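Local coordinates for DUF1611 domain-containing protein (Anabaena variabilis, PDB 2OBN) that is of unknown function but joins a Rossmann-like domain to a P-loop domain, which is consistent with nucleotide binding, at residues 256-261 with 300-305; 278-283 with 324-329; 135-140 with 204-209; 187-192 with 216-221. The protein carries 2 engineered substitutions. All coordinates share one frame; numbering follows the deposited sequence.

Contact 1: residues 256-261 with 300-305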
loop_
_atom_site.group_PDB
_atom_site.type_symbol
_atom_site.label_atom_id
_atom_site.label_comp_id
_atom_site.label_asym_id
_atom_site.label_seq_id
_atom_site.Cartn_x
_atom_site.Cartn_y
_atom_site.Cartn_z
ATOM N N GLN B 256 12.015 -12.690 -12.420
ATOM C CA GLN B 256 10.963 -13.493 -13.066
ATOM C C GLN B 256 9.697 -13.503 -12.208
ATOM O O GLN B 256 9.760 -13.378 -10.979
ATOM C CB GLN B 256 11.378 -14.962 -13.270
ATOM C CG GLN B 256 12.569 -15.238 -14.195
ATOM C CD GLN B 256 13.916 -14.928 -13.574
ATOM O OE1 GLN B 256 14.074 -14.954 -12.351
ATOM N NE2 GLN B 256 14.899 -14.620 -14.416
ATOM N N LEU B 257 8.554 -13.646 -12.874
ATOM C CA LEU B 257 7.266 -13.756 -12.213
ATOM C C LEU B 257 6.677 -15.115 -12.553
ATOM O O LEU B 257 6.913 -15.633 -13.642
ATOM C CB LEU B 257 6.299 -12.676 -12.708
ATOM C CG LEU B 257 6.715 -11.213 -12.474
ATOM C CD1 LEU B 257 5.759 -10.250 -13.178
ATOM C CD2 LEU B 257 6.828 -10.876 -10.992
ATOM N N VAL B 258 5.943 -15.695 -11.607
ATOM C CA VAL B 258 5.194 -16.931 -11.827
ATOM C C VAL B 258 3.748 -16.579 -11.486
ATOM O O VAL B 258 3.451 -16.107 -10.373
ATOM C CB VAL B 258 5.703 -18.095 -10.946
ATOM C CG1 VAL B 258 4.788 -19.312 -11.059
ATOM C CG2 VAL B 258 7.130 -18.459 -11.329
ATOM N N LEU B 259 2.859 -16.743 -12.455
ATOM C CA LEU B 259 1.457 -16.400 -12.271
ATOM C C LEU B 259 0.673 -17.605 -11.740
ATOM O O LEU B 259 0.684 -18.657 -12.349
ATOM C CB LEU B 259 0.853 -15.900 -13.598
ATOM C CG LEU B 259 -0.640 -15.520 -13.622
ATOM C CD1 LEU B 259 -0.967 -14.455 -12.584
ATOM C CD2 LEU B 259 -1.059 -15.049 -15.005
ATOM N N VAL B 260 -0.006 -17.433 -10.610
ATOM C CA VAL B 260 -0.803 -18.496 -10.021
ATOM C C VAL B 260 -2.276 -18.248 -10.383
ATOM O O VAL B 260 -2.734 -17.106 -10.441
ATOM C CB VAL B 260 -0.596 -18.581 -8.493
ATOM C CG1 VAL B 260 -1.231 -19.865 -7.905
ATOM C CG2 VAL B 260 0.898 -18.523 -8.161
ATOM N N HIS B 261 -3.004 -19.325 -10.661
ATOM C CA HIS B 261 -4.400 -19.226 -11.032
ATOM C C HIS B 261 -5.151 -20.516 -10.746
ATOM O O HIS B 261 -4.625 -21.597 -10.955
ATOM C CB HIS B 261 -4.488 -18.855 -12.505
ATOM C CG HIS B 261 -5.869 -18.931 -13.079
ATOM N ND1 HIS B 261 -6.859 -18.014 -12.788
ATOM C CD2 HIS B 261 -6.407 -19.794 -13.970
ATOM C CE1 HIS B 261 -7.948 -18.318 -13.470
ATOM N NE2 HIS B 261 -7.700 -19.401 -14.187
ATOM N N PRO B 300 9.524 -10.928 -17.158
ATOM C CA PRO B 300 8.545 -11.824 -17.738
ATOM C C PRO B 300 7.789 -12.718 -16.771
ATOM O O PRO B 300 8.310 -13.064 -15.711
ATOM C CB PRO B 300 9.410 -12.734 -18.619
ATOM C CG PRO B 300 10.685 -12.827 -17.899
ATOM C CD PRO B 300 10.886 -11.508 -17.200
ATOM N N VAL B 301 6.564 -13.070 -17.164
ATOM C CA VAL B 301 5.798 -14.114 -16.505
ATOM C C VAL B 301 6.346 -15.345 -17.245
ATOM O O VAL B 301 6.145 -15.514 -18.453
ATOM C CB VAL B 301 4.253 -13.947 -16.672
ATOM C CG1 VAL B 301 3.520 -15.161 -16.085
ATOM C CG2 VAL B 301 3.745 -12.641 -15.990
ATOM N N VAL B 302 7.065 -16.192 -16.527
ATOM C CA VAL B 302 7.766 -17.309 -17.164
ATOM C C VAL B 302 6.970 -18.581 -17.245
ATOM O O VAL B 302 7.380 -19.512 -17.923
ATOM C CB VAL B 302 9.134 -17.624 -16.470
ATOM C CG1 VAL B 302 10.056 -16.419 -16.544
ATOM C CG2 VAL B 302 8.941 -18.078 -15.013
ATOM N N GLY B 303 5.846 -18.624 -16.546
ATOM C CA GLY B 303 5.012 -19.802 -16.512
ATOM C C GLY B 303 3.830 -19.599 -15.594
ATOM O O GLY B 303 3.734 -18.605 -14.859
ATOM N N ILE B 304 2.926 -20.561 -15.630
ATOM C CA ILE B 304 1.717 -20.493 -14.870
ATOM C C ILE B 304 1.628 -21.671 -13.916
ATOM O O ILE B 304 1.810 -22.811 -14.323
ATOM C CB ILE B 304 0.502 -20.432 -15.845
ATOM C CG1 ILE B 304 0.552 -19.099 -16.610
ATOM C CG2 ILE B 304 -0.831 -20.567 -15.080
ATOM C CD1 ILE B 304 -0.401 -18.977 -17.727
ATOM N N ALA B 305 1.384 -21.372 -12.638
ATOM C CA ALA B 305 1.143 -22.382 -11.609
ATOM C C ALA B 305 -0.388 -22.530 -11.458
ATOM O O ALA B 305 -1.061 -21.713 -10.826
ATOM C CB ALA B 305 1.781 -21.999 -10.317
#
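Strands 256-261 and 301-305 run parallel, their axes 4.6 Å apart at closest approach and 24° off alignment, with five backbone hydrogen bonds laddered between them. Leu257 N reaches Pro300 O and Val302 N returns to Leu257 O; then the register slips by one residue, a beta bulge at Val302 and Gly303, before Leu259 N meets Gly303 O at 3.2 Å. The ladder closes with Ala305 N to Leu259 O and His261 N to Ala305 O, both donors sitting above the plane of the carbonyl they reach.

Leu257, Leu259, Val301 and Ile304 share one face of the sheet. There Leu259 CB lies 3.7 Å from Val301 CG1, the branch anti to Val301's backbone N, while Ile283 of helix 279-291 packs over both residues. Toward the opposite face Val258 splits its methyls: CG1 touches Ala305 CB at 4.1 Å, and CG2 crosses obliquely to Val302 CG2. The bent chain of Gln256 lays its CG 3.6 Å from Val302 CG1 and sends its amide on to Asn349.

These are two neighbouring strands of the P-loop domain's parallel sheet, joined in a beta-alpha-beta unit through helix 279-291. The side chain of Val260 is about 6 Å from a bound phosphate ion, probably from the crystallisation liquor. The ladder, and the bonds of Val258 and Val260 to strand 153-159, satisfy the buried peptides of 256-261, so aliphatic groups can pack under helices on both faces.

Contact 2: residues 278-283 with 324-329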
loop_
_atom_site.group_PDB
_atom_site.type_symbol
_atom_site.label_atom_id
_atom_site.label_comp_id
_atom_site.label_asym_id
_atom_site.label_seq_id
_atom_site.Cartn_x
_atom_site.Cartn_y
_atom_site.Cartn_z
ATOM N N PRO B 278 -9.053 -13.152 -19.456
ATOM C CA PRO B 278 -8.313 -14.314 -19.943
ATOM C C PRO B 278 -6.856 -14.167 -19.522
ATOM O O PRO B 278 -6.392 -13.038 -19.381
ATOM C CB PRO B 278 -8.440 -14.206 -21.458
ATOM C CG PRO B 278 -9.695 -13.404 -21.684
ATOM C CD PRO B 278 -9.721 -12.417 -20.545
ATOM N N LEU B 279 -6.152 -15.283 -19.341
ATOM C CA LEU B 279 -4.772 -15.259 -18.848
ATOM C C LEU B 279 -3.769 -14.449 -19.666
ATOM O O LEU B 279 -2.906 -13.814 -19.067
ATOM C CB LEU B 279 -4.252 -16.679 -18.571
ATOM C CG LEU B 279 -4.900 -17.383 -17.356
ATOM C CD1 LEU B 279 -4.368 -18.805 -17.176
ATOM C CD2 LEU B 279 -4.683 -16.601 -16.059
ATOM N N PRO B 280 -3.868 -14.454 -21.022
ATOM C CA PRO B 280 -2.957 -13.597 -21.793
ATOM C C PRO B 280 -3.069 -12.118 -21.390
ATOM O O PRO B 280 -2.061 -11.418 -21.355
ATOM C CB PRO B 280 -3.429 -13.789 -23.246
ATOM C CG PRO B 280 -4.049 -15.098 -23.268
ATOM C CD PRO B 280 -4.749 -15.216 -21.926
ATOM N N GLU B 281 -4.287 -11.663 -21.091
ATOM C CA GLU B 281 -4.494 -10.280 -20.629
ATOM C C GLU B 281 -3.924 -10.048 -19.241
ATOM O O GLU B 281 -3.381 -8.981 -18.975
ATOM C CB GLU B 281 -5.986 -9.876 -20.672
ATOM C CG GLU B 281 -6.511 -9.651 -22.083
ATOM C CD GLU B 281 -5.723 -8.569 -22.788
ATOM O OE1 GLU B 281 -5.628 -7.446 -22.244
ATOM O OE2 GLU B 281 -5.172 -8.847 -23.875
ATOM N N VAL B 282 -4.060 -11.038 -18.362
ATOM C CA VAL B 282 -3.533 -10.931 -17.006
ATOM C C VAL B 282 -1.991 -10.901 -17.085
ATOM O O VAL B 282 -1.339 -10.153 -16.353
ATOM C CB VAL B 282 -4.036 -12.099 -16.081
ATOM C CG1 VAL B 282 -3.451 -11.976 -14.683
ATOM C CG2 VAL B 282 -5.572 -12.147 -16.008
ATOM N N ILE B 283 -1.408 -11.718 -17.960
ATOM C CA ILE B 283 0.064 -11.723 -18.154
ATOM C C ILE B 283 0.574 -10.354 -18.611
ATOM O O ILE B 283 1.567 -9.846 -18.080
ATOM C CB ILE B 283 0.488 -12.815 -19.150
ATOM C CG1 ILE B 283 0.306 -14.202 -18.503
ATOM C CG2 ILE B 283 1.930 -12.608 -19.611
ATOM C CD1 ILE B 283 0.173 -15.337 -19.497
ATOM N N ILE B 324 -1.543 -24.057 -21.380
ATOM C CA ILE B 324 -0.351 -23.948 -22.215
ATOM C C ILE B 324 -0.724 -23.503 -23.635
ATOM O O ILE B 324 -0.050 -22.665 -24.244
ATOM C CB ILE B 324 0.391 -25.307 -22.272
ATOM C CG1 ILE B 324 1.000 -25.604 -20.901
ATOM C CG2 ILE B 324 1.464 -25.310 -23.372
ATOM C CD1 ILE B 324 1.525 -27.027 -20.718
ATOM N N ALA B 325 -1.782 -24.100 -24.170
ATOM C CA ALA B 325 -2.248 -23.750 -25.506
ATOM C C ALA B 325 -2.680 -22.284 -25.527
ATOM O O ALA B 325 -2.275 -21.522 -26.406
ATOM C CB ALA B 325 -3.391 -24.660 -25.934
ATOM N N GLU B 326 -3.465 -21.879 -24.536
ATOM C CA GLU B 326 -3.956 -20.507 -24.491
ATOM C C GLU B 326 -2.861 -19.458 -24.333
ATOM O O GLU B 326 -2.881 -18.443 -25.021
ATOM C CB GLU B 326 -4.944 -20.329 -23.345
ATOM C CG GLU B 326 -5.644 -18.957 -23.358
ATOM C CD GLU B 326 -6.486 -18.717 -22.144
ATOM O OE1 GLU B 326 -6.293 -19.432 -21.141
ATOM O OE2 GLU B 326 -7.337 -17.806 -22.186
ATOM N N THR B 327 -1.912 -19.717 -23.438
ATOM C CA THR B 327 -0.872 -18.740 -23.080
ATOM C C THR B 327 0.470 -18.874 -23.769
ATOM O O THR B 327 1.217 -17.904 -23.852
ATOM C CB THR B 327 -0.598 -18.818 -21.571
ATOM O OG1 THR B 327 0.001 -20.087 -21.251
ATOM C CG2 THR B 327 -1.899 -18.636 -20.797
ATOM N N GLY B 328 0.789 -20.078 -24.233
ATOM C CA GLY B 328 2.067 -20.355 -24.860
ATOM C C GLY B 328 3.211 -20.463 -23.859
ATOM O O GLY B 328 4.374 -20.453 -24.261
ATOM N N LEU B 329 2.886 -20.590 -22.565
ATOM C CA LEU B 329 3.891 -20.676 -21.511
ATOM C C LEU B 329 3.869 -22.020 -20.790
ATOM O O LEU B 329 2.823 -22.697 -20.761
ATOM C CB LEU B 329 3.626 -19.603 -20.439
ATOM C CG LEU B 329 3.782 -18.140 -20.836
ATOM C CD1 LEU B 329 3.322 -17.255 -19.699
ATOM C CD2 LEU B 329 5.225 -17.846 -21.223
#
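Thr327 OG1 is gripped twice: it accepts from Leu329 N at 3.2 Å with an N-H...O angle of 159°, closing an ST turn, and it donates its own proton to the carbonyl O of Thr323 one helical turn back. A chi1 of 67° puts OG1 between the backbone N and the carbonyl carbon and leaves CG2 anti to the carbonyl carbon, facing helix 279-291. That methyl lies 3.8 Å from Leu279 CB, and Ile283 CD1 comes across it at about a right angle.

No hydrogen bond joins the two segments. Ile283 and Leu329 meet tip to tip, CD1 to CD1 at 3.7 Å. Glu326 reaches over in extended form, crossing Pro280 at about a right angle, so that its OE2 stands 3.7 Å from Pro280 CD and 3.8 Å from Pro278 CB. The carboxylate thus hangs beside the N-terminus of helix 279-291, where Pro278 is the N-cap residue, and the helix dipole may stabilise its charge slightly. Gly328 leaves the helix with positive phi (76°), while its N still bonds to Ile324 O at 2.7 Å.

An alanine at Thr327 would lack both OG1 bonds and the CG2 methyl, and would probably loosen the turn into Leu329 as well as the packing on Leu279 and Ile283.

Here the start of helix 279-291 meets the end of helix 313-327 at the surface of the P-loop domain. Beneath them lies the parallel sheet: Leu279, Ile283 and Thr327 all touch Ile304 of strand 301-307, and Leu279 and Ile283 also rest on Leu259 of strand 256-262.

Contact 3: residues 135-140 with 204-209; sequences KEPANL and DAVRVD. With PG4 (tetraethylene glycol), chain H.
The Arg207 guanidinium has tetraethylene glycol across one face, with C8 3.7 Å above its centre, and the Glu136 carboxylate at its edge; the two flat groups are turned 45° apart. The motif is a side-on, two-nitrogen salt bridge, tying the loop after strand 130-132, last in the Rossmann-like sheet, to the run into helix 208-222 of the P-loop domain.

Glu136 extends fully, CG anti to the backbone N, which carries its carboxylate across the arginine chain. Arg207 NE meets OE1 at 3.1 Å on the syn lone pair, and NH2 meets OE2 at 3.0 Å from above the carboxylate plane. OE1 also takes the backbone N of Arg207, again from above that plane, so Arg207 alone gives it two donors. A bend at chi3 (-75°) lets the arginine chain fold back over this same oxygen. On the far side NH1 donates to O3 of the glycol, probably a molecule of the crystallisation liquor, whose O1 lies near Glu136 OE2 and Pro137 O.

A glutamine at Glu136 would lack the negative charge and would probably weaken the hold on the guanidinium, leaving Arg207 less firmly oriented. The neighbourhood also belongs to the dimer, since Arg207 packs on Ala205 of the second subunit and Asp209 bonds to His111 of that subunit.

Next to the salt bridge Leu140 CD1 and Val206 CG1 touch tip to tip at 4.0 Å. Beside it a water donates both to Glu136 OE1, at 2.8 Å, and to Ala205 O, at 2.7 Å.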
loop_
_atom_site.group_PDB
_atom_site.type_symbol
_atom_site.label_atom_id
_atom_site.label_comp_id
_atom_site.label_asym_id
_atom_site.label_seq_id
_atom_site.Cartn_x
_atom_site.Cartn_y
_atom_site.Cartn_z
ATOM N N LYS B 135 2.607 -6.488 13.450
ATOM C CA LYS B 135 3.261 -5.225 13.827
ATOM C C LYS B 135 4.323 -4.854 12.779
ATOM O O LYS B 135 5.118 -5.693 12.373
ATOM C CB LYS B 135 3.875 -5.328 15.229
ATOM C CG LYS B 135 4.440 -4.023 15.763
ATOM C CD LYS B 135 4.929 -4.178 17.204
ATOM C CE LYS B 135 5.566 -2.880 17.704
ATOM N NZ LYS B 135 5.904 -2.952 19.167
ATOM N N GLU B 136 4.316 -3.600 12.342
ATOM C CA GLU B 136 5.220 -3.132 11.292
ATOM C C GLU B 136 6.687 -3.216 11.720
ATOM O O GLU B 136 7.020 -2.853 12.845
ATOM C CB GLU B 136 4.858 -1.687 10.917
ATOM C CG GLU B 136 5.684 -1.102 9.800
ATOM C CD GLU B 136 5.224 0.275 9.357
ATOM O OE1 GLU B 136 4.006 0.496 9.167
ATOM O OE2 GLU B 136 6.112 1.128 9.152
ATOM N N PRO B 137 7.571 -3.708 10.836
ATOM C CA PRO B 137 8.984 -3.702 11.227
ATOM C C PRO B 137 9.506 -2.286 11.494
ATOM O O PRO B 137 8.986 -1.300 10.955
ATOM C CB PRO B 137 9.695 -4.297 10.010
ATOM C CG PRO B 137 8.647 -5.021 9.251
ATOM C CD PRO B 137 7.376 -4.286 9.497
ATOM N N ALA B 138 10.524 -2.193 12.329
ATOM C CA ALA B 138 11.115 -0.911 12.668
ATOM C C ALA B 138 12.102 -0.419 11.606
ATOM O O ALA B 138 12.636 -1.200 10.814
ATOM C CB ALA B 138 11.833 -1.026 14.004
ATOM N N ASN B 139 12.344 0.887 11.634
ATOM C CA ASN B 139 13.345 1.541 10.791
ATOM C C ASN B 139 13.153 1.350 9.300
ATOM O O ASN B 139 14.109 1.085 8.573
ATOM C CB ASN B 139 14.759 1.081 11.199
ATOM C CG ASN B 139 15.041 1.292 12.687
ATOM O OD1 ASN B 139 15.605 0.418 13.346
ATOM N ND2 ASN B 139 14.628 2.447 13.224
ATOM N N LEU B 140 11.917 1.488 8.844
ATOM C CA LEU B 140 11.638 1.388 7.432
ATOM C C LEU B 140 11.898 2.736 6.789
ATOM O O LEU B 140 11.770 3.779 7.432
ATOM C CB LEU B 140 10.202 0.960 7.192
ATOM C CG LEU B 140 9.883 -0.467 7.634
ATOM C CD1 LEU B 140 8.429 -0.776 7.319
ATOM C CD2 LEU B 140 10.825 -1.481 6.953
ATOM N N ASP B 204 0.711 -6.524 4.433
ATOM C CA ASP B 204 -0.614 -5.876 4.383
ATOM C C ASP B 204 -0.939 -4.996 5.590
ATOM O O ASP B 204 -1.927 -4.255 5.572
ATOM C CB ASP B 204 -1.742 -6.868 4.072
ATOM C CG ASP B 204 -2.063 -7.824 5.221
ATOM O OD1 ASP B 204 -1.532 -7.705 6.332
ATOM O OD2 ASP B 204 -2.894 -8.723 4.988
ATOM N N ALA B 205 -0.116 -5.100 6.633
ATOM C CA ALA B 205 -0.225 -4.272 7.829
ATOM C C ALA B 205 0.808 -3.141 7.839
ATOM O O ALA B 205 0.886 -2.387 8.815
ATOM C CB ALA B 205 -0.046 -5.133 9.055
ATOM N N VAL B 206 1.635 -3.046 6.791
ATOM C CA VAL B 206 2.627 -1.967 6.695
ATOM C C VAL B 206 1.953 -0.730 6.088
ATOM O O VAL B 206 1.079 -0.849 5.210
ATOM C CB VAL B 206 3.846 -2.374 5.830
ATOM C CG1 VAL B 206 4.837 -1.199 5.676
ATOM C CG2 VAL B 206 4.560 -3.578 6.439
ATOM N N ARG B 207 2.343 0.456 6.558
ATOM C CA ARG B 207 1.790 1.702 6.011
ATOM C C ARG B 207 2.214 1.827 4.555
ATOM O O ARG B 207 3.326 1.427 4.196
ATOM C CB ARG B 207 2.276 2.921 6.802
ATOM C CG ARG B 207 1.690 3.029 8.202
ATOM C CD ARG B 207 2.435 4.059 9.031
ATOM N NE ARG B 207 3.742 3.569 9.466
ATOM C CZ ARG B 207 4.596 4.250 10.232
ATOM N NH1 ARG B 207 4.323 5.477 10.642
ATOM N NH2 ARG B 207 5.751 3.706 10.579
ATOM N N VAL B 208 1.330 2.403 3.742
ATOM C CA VAL B 208 1.554 2.540 2.293
ATOM C C VAL B 208 2.934 3.119 1.946
ATOM O O VAL B 208 3.665 2.534 1.139
ATOM C CB VAL B 208 0.386 3.327 1.633
ATOM C CG1 VAL B 208 0.742 3.886 0.255
ATOM C CG2 VAL B 208 -0.852 2.453 1.540
ATOM N N ASP B 209 3.291 4.218 2.592
ATOM C CA ASP B 209 4.555 4.928 2.355
ATOM C C ASP B 209 5.792 4.020 2.495
ATOM O O ASP B 209 6.789 4.192 1.780
ATOM C CB ASP B 209 4.704 6.071 3.385
ATOM C CG ASP B 209 5.259 7.357 2.803
ATOM O OD1 ASP B 209 5.388 7.494 1.571
ATOM O OD2 ASP B 209 5.506 8.286 3.598
HETATM O O1 PG4 H . 8.760 1.523 10.496
HETATM C C1 PG4 H . 9.294 2.762 10.999
HETATM C C2 PG4 H . 9.201 3.859 9.940
HETATM O O2 PG4 H . 9.531 5.142 10.494
HETATM C C3 PG4 H . 8.445 6.053 10.741
HETATM C C4 PG4 H . 8.118 6.069 12.235
HETATM O O3 PG4 H . 6.736 6.336 12.482
HETATM C C5 PG4 H . 6.359 6.162 13.854
HETATM C C6 PG4 H . 4.896 5.743 13.987
HETATM O O4 PG4 H . 4.765 4.358 13.649
HETATM C C7 PG4 H . 3.542 3.759 14.095
HETATM C C8 PG4 H . 3.142 2.596 13.184
HETATM O O5 PG4 H . 4.250 1.714 12.960
HETATM O O HOH W 1 1.509 -0.177 10.158
#

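Contact 4: residues 187-192 with 216-221; sequences LATGQT and EQMVMR
Met218, modelled as selenomethionine, leaves its helix with CG anti to the backbone N (chi1 -178°) and SE continuing straight out (chi2 176°), then turns at the last bond (chi3 53°) to swing CE along the facing chain. The straight part spans the distance between helix and strand end, and the final bend lays the methyl against Leu187 and Thr189. SE comes to rest 3.3 Å from Ala188 O, a close approach without a hydrogen bond, while CE sits 3.9 Å from Leu187 CB.

Leu187 answers from its own side, CG anti to the carbonyl carbon. Its CD2 meets Met218 CG at 3.9 Å, the two chains reaching toward each other, and its CD1 passes at about a right angle to Val219 CG2 at 4.1 Å. Leu187 ends strand 184-187, an outermost strand of the P-loop domain's parallel sheet; helices 191-197 and 208-222 both lie in the crossover that carries the chain to the neighbouring strand 228-231. Leu187 and Val219 also touch Leu229 on that strand.

Thr189 divides its two branches. CG2 crosses Met218 CE at 4.0 Å, whereas OG1, placed between the backbone N and the carbonyl carbon, is hydrogen-bonded to Glu232 O and Gln234 NE2. Just beyond, Gly190 takes the N-cap position of helix 191-197.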
loop_
_atom_site.group_PDB
_atom_site.type_symbol
_atom_site.label_atom_id
_atom_site.label_comp_id
_atom_site.label_asym_id
_atom_site.label_seq_id
_atom_site.Cartn_x
_atom_site.Cartn_y
_atom_site.Cartn_z
ATOM N N LEU B 187 11.104 -16.120 1.244
ATOM C CA LEU B 187 10.856 -14.875 2.004
ATOM C C LEU B 187 9.374 -14.662 2.223
ATOM O O LEU B 187 8.609 -14.578 1.274
ATOM C CB LEU B 187 11.453 -13.674 1.281
ATOM C CG LEU B 187 12.973 -13.699 1.171
ATOM C CD1 LEU B 187 13.441 -12.517 0.359
ATOM C CD2 LEU B 187 13.612 -13.697 2.538
ATOM N N ALA B 188 8.983 -14.587 3.489
ATOM C CA ALA B 188 7.585 -14.462 3.878
ATOM C C ALA B 188 7.139 -13.013 3.838
ATOM O O ALA B 188 7.875 -12.132 4.261
ATOM C CB ALA B 188 7.371 -15.033 5.285
ATOM N N THR B 189 5.916 -12.799 3.355
ATOM C CA THR B 189 5.340 -11.473 3.183
ATOM C C THR B 189 3.906 -11.322 3.784
ATOM O O THR B 189 3.238 -10.296 3.566
ATOM C CB THR B 189 5.279 -11.150 1.700
ATOM O OG1 THR B 189 4.465 -12.134 1.051
ATOM C CG2 THR B 189 6.673 -11.160 1.090
ATOM N N GLY B 190 3.449 -12.329 4.539
ATOM C CA GLY B 190 2.140 -12.305 5.192
ATOM C C GLY B 190 2.266 -12.936 6.567
ATOM O O GLY B 190 3.291 -13.555 6.875
ATOM N N GLN B 191 1.240 -12.773 7.404
ATOM C CA GLN B 191 1.282 -13.301 8.798
ATOM C C GLN B 191 1.520 -14.821 8.873
ATOM O O GLN B 191 2.321 -15.296 9.698
ATOM C CB GLN B 191 0.042 -12.878 9.633
ATOM C CG GLN B 191 -1.331 -13.498 9.270
ATOM C CD GLN B 191 -1.909 -12.944 7.996
ATOM O OE1 GLN B 191 -1.388 -11.977 7.441
ATOM N NE2 GLN B 191 -2.995 -13.541 7.526
ATOM N N THR B 192 0.844 -15.572 8.001
ATOM C CA THR B 192 1.025 -17.025 7.936
ATOM C C THR B 192 2.463 -17.370 7.599
ATOM O O THR B 192 3.086 -18.193 8.272
ATOM C CB THR B 192 0.128 -17.665 6.870
ATOM O OG1 THR B 192 -1.239 -17.367 7.158
ATOM C CG2 THR B 192 0.314 -19.169 6.825
ATOM N N GLU B 216 11.916 -4.228 0.084
ATOM C CA GLU B 216 13.301 -3.990 -0.291
ATOM C C GLU B 216 14.266 -4.379 0.835
ATOM O O GLU B 216 15.260 -5.045 0.604
ATOM C CB GLU B 216 13.503 -2.519 -0.649
ATOM C CG GLU B 216 14.868 -2.197 -1.153
ATOM C CD GLU B 216 15.015 -0.742 -1.489
ATOM O OE1 GLU B 216 15.084 0.083 -0.555
ATOM O OE2 GLU B 216 15.100 -0.419 -2.687
ATOM N N GLN B 217 13.947 -3.959 2.048
ATOM C CA GLN B 217 14.784 -4.232 3.208
ATOM C C GLN B 217 15.026 -5.729 3.428
ATOM O O GLN B 217 16.147 -6.140 3.678
ATOM C CB GLN B 217 14.139 -3.624 4.454
ATOM C CG GLN B 217 15.041 -3.518 5.638
ATOM C CD GLN B 217 14.253 -3.259 6.908
ATOM O OE1 GLN B 217 13.394 -4.075 7.296
ATOM N NE2 GLN B 217 14.547 -2.133 7.575
HETATM N N MSE B 218 13.984 -6.533 3.326
HETATM C CA MSE B 218 14.114 -7.978 3.512
HETATM C C MSE B 218 14.939 -8.600 2.390
HETATM O O MSE B 218 15.809 -9.439 2.628
HETATM C CB MSE B 218 12.723 -8.627 3.565
HETATM C CG MSE B 218 12.728 -10.132 3.799
HETATM SE SE MSE B 218 10.917 -10.848 3.975
HETATM C CE MSE B 218 10.274 -10.099 2.358
ATOM N N VAL B 219 14.643 -8.185 1.165
ATOM C CA VAL B 219 15.332 -8.679 -0.031
ATOM C C VAL B 219 16.821 -8.303 -0.022
ATOM O O VAL B 219 17.663 -9.098 -0.441
ATOM C CB VAL B 219 14.630 -8.166 -1.309
ATOM C CG1 VAL B 219 15.477 -8.377 -2.541
ATOM C CG2 VAL B 219 13.226 -8.846 -1.455
HETATM N N MSE B 220 17.155 -7.109 0.449
HETATM C CA MSE B 220 18.575 -6.718 0.539
HETATM C C MSE B 220 19.309 -7.462 1.662
HETATM O O MSE B 220 20.519 -7.625 1.608
HETATM C CB MSE B 220 18.717 -5.212 0.760
HETATM C CG MSE B 220 18.214 -4.353 -0.376
HETATM SE SE MSE B 220 19.204 -4.621 -1.994
HETATM C CE MSE B 220 20.866 -3.805 -1.505
ATOM N N ARG B 221 18.570 -7.912 2.669
ATOM C CA ARG B 221 19.137 -8.610 3.816
ATOM C C ARG B 221 19.703 -9.994 3.468
ATOM O O ARG B 221 20.701 -10.407 4.048
ATOM C CB ARG B 221 18.083 -8.684 4.946
ATOM C CG ARG B 221 18.489 -9.449 6.207
ATOM C CD ARG B 221 17.883 -8.845 7.489
ATOM N NE ARG B 221 16.500 -8.403 7.341
#

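Contacts 1 and 4 are buried, contact 2 is at the surface, contact 3 partly buried beside the dimer partner. Contact 1 pairs two strands of a beta-alpha-beta unit, and contact 2 sets its helix 279-291 against the end of helix 313-327; they touch where Ile304 CD1 packs on Thr327 CG2. Contacts 3 and 4 share helix 208-222 and meet at Gln217, whereas contacts 2 and 3 stand about 34 Å apart between centres. The chemistry follows position. Contact 1 combines a backbone ladder with aliphatic packing; contact 4, without hydrogen bonds across it, packs selenium against a backbone carbonyl; contact 2 adds a carboxylate at its rim, and contact 3 is built on charge, water and hydrogen bonds.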